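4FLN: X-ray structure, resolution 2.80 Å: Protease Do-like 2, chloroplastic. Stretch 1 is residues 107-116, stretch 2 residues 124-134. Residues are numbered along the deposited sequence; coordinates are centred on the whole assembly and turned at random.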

# COMPACT_ATOMS: atom_id res chain seq x y z
N ASP B 107 40.86 20.31 -6.58
CA ASP B 107 40.67 18.86 -6.61
C ASP B 107 40.91 18.19 -5.25
O ASP B 107 40.11 17.36 -4.80
CB ASP B 107 41.55 18.21 -7.69
CG ASP B 107 40.79 17.16 -8.50
OD1 ASP B 107 39.54 17.18 -8.50
OD2 ASP B 107 41.45 16.31 -9.14
N ARG B 108 42.00 18.58 -4.59
CA ARG B 108 42.39 18.01 -3.30
C ARG B 108 41.35 18.24 -2.19
O ARG B 108 40.77 19.31 -2.09
CB ARG B 108 43.75 18.60 -2.87
CG ARG B 108 44.31 18.08 -1.55
CD ARG B 108 45.46 18.97 -1.06
NE ARG B 108 46.02 18.52 0.22
CZ ARG B 108 46.94 19.19 0.91
NH1 ARG B 108 47.41 20.34 0.45
NH2 ARG B 108 47.39 18.71 2.06
N LYS B 109 41.12 17.21 -1.38
CA LYS B 109 40.33 17.34 -0.16
C LYS B 109 41.23 17.73 1.01
O LYS B 109 42.37 17.28 1.09
CB LYS B 109 39.63 16.02 0.18
CG LYS B 109 38.18 15.94 -0.27
CD LYS B 109 37.93 14.70 -1.11
CE LYS B 109 36.81 13.86 -0.54
NZ LYS B 109 36.45 12.72 -1.42
N TYR B 110 40.73 18.55 1.93
CA TYR B 110 41.48 18.85 3.14
C TYR B 110 40.79 18.25 4.35
O TYR B 110 39.69 17.71 4.25
CB TYR B 110 41.66 20.36 3.29
CG TYR B 110 42.54 20.95 2.22
CD1 TYR B 110 42.04 21.21 0.95
CD2 TYR B 110 43.88 21.21 2.46
CE1 TYR B 110 42.84 21.73 -0.04
CE2 TYR B 110 44.70 21.74 1.46
CZ TYR B 110 44.17 21.99 0.22
OH TYR B 110 44.96 22.52 -0.78
N VAL B 111 41.43 18.36 5.51
CA VAL B 111 40.94 17.64 6.68
C VAL B 111 40.61 18.60 7.82
O VAL B 111 41.42 19.45 8.18
CB VAL B 111 41.96 16.57 7.13
CG1 VAL B 111 43.30 17.21 7.41
CG2 VAL B 111 41.43 15.78 8.33
N ALA B 112 39.40 18.46 8.36
CA ALA B 112 38.88 19.47 9.27
C ALA B 112 38.56 18.91 10.64
O ALA B 112 38.21 17.74 10.78
CB ALA B 112 37.63 20.14 8.67
N LYS B 113 38.68 19.77 11.65
CA LYS B 113 38.37 19.39 13.02
C LYS B 113 37.12 20.11 13.52
O LYS B 113 36.89 21.27 13.18
CB LYS B 113 39.57 19.69 13.93
N VAL B 114 36.32 19.43 14.34
CA VAL B 114 35.11 20.03 14.87
C VAL B 114 35.40 20.71 16.20
O VAL B 114 35.53 20.04 17.24
CB VAL B 114 34.05 18.95 15.15
CG1 VAL B 114 32.70 19.58 15.46
CG2 VAL B 114 33.96 17.99 13.98
N LEU B 115 35.41 22.04 16.18
CA LEU B 115 35.71 22.84 17.36
C LEU B 115 34.62 22.74 18.41
O LEU B 115 34.88 22.40 19.57
CB LEU B 115 35.88 24.31 16.97
CG LEU B 115 37.08 24.70 16.10
CD1 LEU B 115 37.11 26.20 15.89
CD2 LEU B 115 38.38 24.22 16.72
N VAL B 116 33.39 23.06 18.02
CA VAL B 116 32.28 23.05 18.95
C VAL B 116 30.97 22.83 18.22
O VAL B 116 30.81 23.28 17.09
CB VAL B 116 32.23 24.37 19.76
CG1 VAL B 116 32.05 25.56 18.83
CG2 VAL B 116 31.15 24.32 20.82
N ALA B 124 27.66 23.90 13.78
CA ALA B 124 28.98 23.41 14.15
C ALA B 124 30.04 24.28 13.52
O ALA B 124 29.86 24.79 12.41
CB ALA B 124 29.16 21.96 13.76
N LEU B 125 31.13 24.48 14.25
CA LEU B 125 32.25 25.23 13.75
C LEU B 125 33.34 24.23 13.42
O LEU B 125 33.46 23.21 14.10
CB LEU B 125 32.72 26.22 14.80
CG LEU B 125 32.93 27.66 14.32
CD1 LEU B 125 31.76 28.08 13.45
CD2 LEU B 125 33.08 28.59 15.51
N LEU B 126 34.11 24.49 12.37
CA LEU B 126 35.23 23.63 12.04
C LEU B 126 36.49 24.46 11.84
O LEU B 126 36.44 25.61 11.38
CB LEU B 126 34.94 22.83 10.77
CG LEU B 126 33.68 21.99 10.61
CD1 LEU B 126 33.60 21.48 9.19
CD2 LEU B 126 33.64 20.84 11.59
N SER B 127 37.63 23.86 12.18
CA SER B 127 38.93 24.47 11.91
C SER B 127 39.60 23.65 10.82
O SER B 127 39.30 22.47 10.66
CB SER B 127 39.81 24.51 13.16
OG SER B 127 40.16 23.21 13.60
N VAL B 128 40.48 24.28 10.05
CA VAL B 128 41.17 23.56 8.98
C VAL B 128 42.68 23.78 8.94
O VAL B 128 43.18 24.87 9.23
CB VAL B 128 40.56 23.84 7.60
CG1 VAL B 128 41.65 23.96 6.54
CG2 VAL B 128 39.58 22.74 7.24
N GLU B 129 43.40 22.71 8.60
CA GLU B 129 44.85 22.74 8.48
C GLU B 129 45.35 22.18 7.13
O GLU B 129 45.15 21.00 6.82
CB GLU B 129 45.48 21.98 9.64
CG GLU B 129 44.79 20.67 9.97
CD GLU B 129 45.60 19.81 10.92
OE1 GLU B 129 46.71 20.24 11.31
OE2 GLU B 129 45.13 18.71 11.28
N SER B 130 45.99 23.03 6.33
CA SER B 130 46.27 24.42 6.71
C SER B 130 46.97 25.15 5.58
O SER B 130 47.41 24.55 4.60
CB SER B 130 47.18 24.47 7.95
OG SER B 130 46.45 24.79 9.13
N GLU B 131 47.02 26.48 5.70
CA GLU B 131 48.01 27.30 5.02
C GLU B 131 47.96 27.26 3.50
O GLU B 131 48.59 28.08 2.83
CB GLU B 131 49.41 26.94 5.51
N ASP B 132 47.19 26.32 2.96
CA ASP B 132 47.02 26.18 1.52
C ASP B 132 45.55 26.39 1.25
O ASP B 132 45.16 27.28 0.49
CB ASP B 132 47.49 24.79 1.04
CG ASP B 132 48.78 24.85 0.22
OD1 ASP B 132 49.08 25.91 -0.38
OD2 ASP B 132 49.50 23.83 0.17
N PHE B 133 44.74 25.55 1.88
CA PHE B 133 43.30 25.73 1.91
C PHE B 133 42.97 27.20 2.14
O PHE B 133 42.32 27.84 1.32
CB PHE B 133 42.74 24.89 3.05
CG PHE B 133 41.25 24.99 3.22
CD1 PHE B 133 40.41 24.09 2.59
CD2 PHE B 133 40.70 25.96 4.02
CE1 PHE B 133 39.04 24.17 2.75
CE2 PHE B 133 39.33 26.05 4.18
CZ PHE B 133 38.50 25.15 3.55
N TRP B 134 43.41 27.72 3.28
CA TRP B 134 43.13 29.11 3.65
C TRP B 134 43.78 30.18 2.77
O TRP B 134 43.51 31.36 2.94
CB TRP B 134 43.53 29.35 5.11
CG TRP B 134 42.69 28.54 6.04
CD1 TRP B 134 43.07 27.43 6.73
CD2 TRP B 134 41.31 28.76 6.35
NE1 TRP B 134 42.01 26.96 7.47
CE2 TRP B 134 40.92 27.76 7.25
CE3 TRP B 134 40.38 29.72 5.96
CZ2 TRP B 134 39.63 27.68 7.77
CZ3 TRP B 134 39.10 29.65 6.47
CH2 TRP B 134 38.74 28.64 7.37

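This contact from the chloroplastic protease Do-like 2 is a pair of antiparallel strands joined by backbone hydrogen bonds and closed at one end by an aromatic edge-to-face pair. It illustrates a general principle: the backbone sets the register of a β-ladder, and alternation of the side chains then decides which residues meet on each face.

The register is clearest at K113 and S127. K113 N donates to S127 O at 2.9 Å, and S127 N returns a bond to K113 O, also at 2.9 Å; N-H...O angles of 165° and 158° make both nearly straight. Farther along, the pattern loosens: L115 N reaches L125 O at 3.1 Å with a bent angle of 140°, whereas L125 N to V116 O, also 3.1 Å, stays close to linear at 168°. Three of these carbonyls, S127 O, K113 O and V116 O, also accept CA-H...O contacts, the shortest of them from L126 CA to K113 O at 3.1 Å.

One face carries A112, V114, L126 and V128. Here A112 CB packs against V128 CG2 at 3.6 Å, and V114 CG2 against L126 CD2 at 3.7 Å, so the non-hydrogen-bonded pairs bring apolar side chains into contact on this face. On the face of K113 and S127, V116 CG1 lies 4.1 Å from L125 CB.

Beyond the regular ladder, side chains take over. The edge of the F133 ring points toward the face of Y110, with centroids 5.5 Å apart and planes at 69°. F133 CB sits 3.9 Å from the Y110 ring centroid, only 12° off the normal, so F133 adds a CH-π contact through its CB as well. Nearby, R108 NH1 and D132 OD2 are 4.1 Å apart: opposite charges close enough to attract, but too distant for a salt bridge.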